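Local coordinates for protein myosin-I heavy chain (Dictyostelium discoideum, PDB 5EJR) that is an actin-based motor with ATPase activity, involved in early phagocytosis and adhesion, the chain here being its second MyTH4-FERM tail unit, at residues F133-S141 with L177-R188. Residues are numbered along the deposited sequence; the frame is centred on the assembly and turned at random.
Sequences FLSITFSPS and LESHPIPSYQQR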
# COMPACT_ATOMS: atom_id res chain seq x y z
N PHE A 133 7.97 16.86 -3.38
CA PHE A 133 6.82 16.00 -3.08
C PHE A 133 5.55 16.47 -3.79
O PHE A 133 4.70 15.63 -4.11
CB PHE A 133 6.62 15.83 -1.57
CG PHE A 133 7.66 14.95 -0.91
CD1 PHE A 133 7.87 13.64 -1.33
CD2 PHE A 133 8.40 15.42 0.17
CE1 PHE A 133 8.83 12.83 -0.71
CE2 PHE A 133 9.37 14.61 0.79
CZ PHE A 133 9.58 13.32 0.34
N LEU A 134 5.46 17.77 -4.15
CA LEU A 134 4.34 18.24 -4.95
C LEU A 134 4.60 17.80 -6.39
O LEU A 134 3.70 17.28 -7.05
CB LEU A 134 4.20 19.78 -4.94
CG LEU A 134 3.88 20.48 -3.63
CD1 LEU A 134 4.07 21.99 -3.77
CD2 LEU A 134 2.46 20.20 -3.17
N SER A 135 5.84 18.02 -6.88
CA SER A 135 6.22 17.71 -8.27
C SER A 135 6.10 16.22 -8.64
O SER A 135 5.91 15.91 -9.80
CB SER A 135 7.62 18.24 -8.60
OG SER A 135 8.61 17.48 -7.93
N ILE A 136 6.21 15.31 -7.65
CA ILE A 136 6.04 13.88 -7.93
C ILE A 136 4.54 13.51 -8.05
O ILE A 136 4.22 12.53 -8.73
CB ILE A 136 6.81 12.94 -6.95
CG1 ILE A 136 6.48 13.22 -5.48
CG2 ILE A 136 8.33 12.98 -7.22
CD1 ILE A 136 6.86 12.11 -4.50
N THR A 137 3.64 14.33 -7.45
CA THR A 137 2.19 14.09 -7.42
C THR A 137 1.41 14.75 -8.58
O THR A 137 0.78 14.05 -9.38
CB THR A 137 1.62 14.50 -6.06
OG1 THR A 137 2.58 14.14 -5.07
CG2 THR A 137 0.29 13.80 -5.74
N PHE A 138 1.40 16.08 -8.65
CA PHE A 138 0.64 16.81 -9.66
C PHE A 138 1.46 17.94 -10.24
O PHE A 138 2.37 18.46 -9.61
CB PHE A 138 -0.72 17.31 -9.10
CG PHE A 138 -0.63 17.98 -7.75
CD1 PHE A 138 -0.19 19.29 -7.63
CD2 PHE A 138 -0.91 17.27 -6.59
CE1 PHE A 138 -0.05 19.90 -6.38
CE2 PHE A 138 -0.77 17.88 -5.33
CZ PHE A 138 -0.34 19.18 -5.24
N SER A 139 1.12 18.30 -11.46
CA SER A 139 1.78 19.35 -12.19
C SER A 139 1.19 20.71 -11.79
O SER A 139 -0.02 20.79 -11.52
CB SER A 139 1.53 19.12 -13.68
OG SER A 139 2.01 20.18 -14.51
N PRO A 140 1.97 21.83 -11.83
CA PRO A 140 1.32 23.14 -11.71
C PRO A 140 0.61 23.38 -13.07
O PRO A 140 0.82 22.59 -14.00
CB PRO A 140 2.50 24.11 -11.52
CG PRO A 140 3.66 23.44 -12.15
CD PRO A 140 3.41 21.95 -12.18
N SER A 141 -0.21 24.45 -13.21
CA SER A 141 -0.89 24.73 -14.48
C SER A 141 0.12 24.83 -15.63
O SER A 141 1.30 25.10 -15.40
CB SER A 141 -1.73 26.00 -14.39
OG SER A 141 -0.92 27.16 -14.24
N LEU A 177 9.51 18.09 -12.57
CA LEU A 177 8.54 18.95 -13.26
C LEU A 177 8.68 18.75 -14.76
O LEU A 177 7.70 18.87 -15.50
CB LEU A 177 8.71 20.44 -12.89
CG LEU A 177 8.40 20.82 -11.43
CD1 LEU A 177 9.05 22.12 -11.07
CD2 LEU A 177 6.89 20.91 -11.17
N GLU A 178 9.91 18.43 -15.22
CA GLU A 178 10.20 18.12 -16.62
C GLU A 178 9.54 16.78 -17.02
O GLU A 178 9.19 16.60 -18.18
CB GLU A 178 11.72 18.03 -16.82
CG GLU A 178 12.38 19.36 -17.11
CD GLU A 178 13.90 19.41 -17.07
OE1 GLU A 178 14.54 18.38 -16.74
OE2 GLU A 178 14.46 20.50 -17.34
N SER A 179 9.35 15.87 -16.04
CA SER A 179 8.76 14.55 -16.23
C SER A 179 7.27 14.57 -16.64
O SER A 179 6.80 13.62 -17.27
CB SER A 179 8.95 13.71 -14.97
OG SER A 179 7.93 13.96 -14.02
N HIS A 180 6.53 15.64 -16.27
CA HIS A 180 5.11 15.82 -16.58
C HIS A 180 4.84 15.95 -18.09
O HIS A 180 5.66 16.52 -18.80
CB HIS A 180 4.51 16.98 -15.80
CG HIS A 180 4.38 16.70 -14.34
ND1 HIS A 180 3.30 16.00 -13.84
CD2 HIS A 180 5.19 17.04 -13.31
CE1 HIS A 180 3.50 15.92 -12.53
NE2 HIS A 180 4.62 16.54 -12.17
N PRO A 181 3.73 15.36 -18.63
CA PRO A 181 2.65 14.64 -17.93
C PRO A 181 2.98 13.20 -17.51
O PRO A 181 3.49 12.42 -18.31
CB PRO A 181 1.49 14.71 -18.93
CG PRO A 181 2.16 14.73 -20.28
CD PRO A 181 3.47 15.47 -20.08
N ILE A 182 2.68 12.87 -16.23
CA ILE A 182 2.88 11.54 -15.65
C ILE A 182 1.73 10.63 -16.13
O ILE A 182 0.57 11.05 -16.04
CB ILE A 182 2.95 11.62 -14.09
CG1 ILE A 182 4.18 12.45 -13.61
CG2 ILE A 182 2.95 10.22 -13.44
CD1 ILE A 182 4.18 12.81 -12.10
N PRO A 183 2.01 9.39 -16.63
CA PRO A 183 0.91 8.50 -17.05
C PRO A 183 -0.02 8.14 -15.89
O PRO A 183 0.42 8.07 -14.73
CB PRO A 183 1.63 7.25 -17.56
CG PRO A 183 3.03 7.68 -17.80
CD PRO A 183 3.32 8.74 -16.79
N SER A 184 -1.31 7.91 -16.20
CA SER A 184 -2.39 7.58 -15.26
C SER A 184 -2.05 6.46 -14.27
O SER A 184 -2.37 6.58 -13.09
CB SER A 184 -3.67 7.23 -16.03
OG SER A 184 -4.74 6.90 -15.16
N TYR A 185 -1.40 5.38 -14.75
CA TYR A 185 -1.02 4.23 -13.93
C TYR A 185 0.13 4.53 -12.95
O TYR A 185 0.42 3.71 -12.08
CB TYR A 185 -0.70 3.00 -14.83
CG TYR A 185 0.75 2.82 -15.24
CD1 TYR A 185 1.33 3.64 -16.21
CD2 TYR A 185 1.52 1.80 -14.70
CE1 TYR A 185 2.65 3.46 -16.60
CE2 TYR A 185 2.85 1.61 -15.08
CZ TYR A 185 3.41 2.44 -16.04
OH TYR A 185 4.72 2.25 -16.42
N GLN A 186 0.80 5.70 -13.13
CA GLN A 186 1.90 6.14 -12.29
C GLN A 186 1.54 7.32 -11.39
O GLN A 186 2.33 7.67 -10.52
CB GLN A 186 3.17 6.41 -13.10
CG GLN A 186 3.97 5.14 -13.37
CD GLN A 186 5.23 5.35 -14.17
OE1 GLN A 186 5.31 6.19 -15.08
NE2 GLN A 186 6.23 4.53 -13.90
N GLN A 187 0.35 7.90 -11.55
CA GLN A 187 -0.08 9.04 -10.73
C GLN A 187 -0.32 8.65 -9.28
O GLN A 187 -1.23 7.86 -9.01
CB GLN A 187 -1.28 9.76 -11.36
CG GLN A 187 -0.92 10.52 -12.64
CD GLN A 187 -2.09 11.12 -13.38
OE1 GLN A 187 -3.26 10.95 -13.02
NE2 GLN A 187 -1.79 11.84 -14.45
N ARG A 188 0.54 9.14 -8.36
CA ARG A 188 0.49 8.88 -6.91
C ARG A 188 -0.80 9.41 -6.30
O ARG A 188 -1.29 10.45 -6.75
CB ARG A 188 1.72 9.49 -6.20
CG ARG A 188 3.04 8.73 -6.41
CD ARG A 188 3.23 7.52 -5.50
NE ARG A 188 3.12 7.87 -4.08
CZ ARG A 188 4.13 8.29 -3.33
NH1 ARG A 188 5.36 8.36 -3.83
NH2 ARG A 188 3.92 8.62 -2.06
O HOH W 1 1.94 11.32 -9.48
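Leu-177, in the last turn of helix 164-178, sets its CD2 methyl 3.8 Å from both Ser-135 CB and Pro-140 CD; a branched apolar side chain suits this place, packed also against Phe-148, Met-149 and Leu-152 of helix 142-159. Small Ser-135 lets the helices come close here, its OG turned back to Tyr-132 O. Beyond Leu-177, His-180 inserts its ring against the end of helix 121-137. Its NE2 donates to Ser-135 O (2.8 Å, 150° at the hydrogen), with the acceptor 19° out of the ring plane. Over one face lies Ser-139 CB, a CH-pi contact 3.8 Å from the ring centroid, offset toward ND1. A flat ring with an N-H fits, serving the carbonyl by its edge and Ser-139 by its face. With an alanine here, Ser-135 O would probably lose this donor and a gap would open beside Ser-139. All this lies in the helical MyTH4 domain, at the margin facing the FERM part. A cis peptide precedes Pro-181, and Ile-182 packs its CD1 methyl 3.4 Å from Ile-136 O, an oxygen hydrogen-bonded to Tyr-229 OH and to a water. That water also donates to Thr-137 O and accepts from Arg-188 N (2.8 Å). Folded at chi2 and chi3, the Arg-188 side chain lies beside Ile-136, whose CD1 is 4.1 Å from NH1, and forms salt bridges with Glu-196 and with Asp-276 of the FERM region.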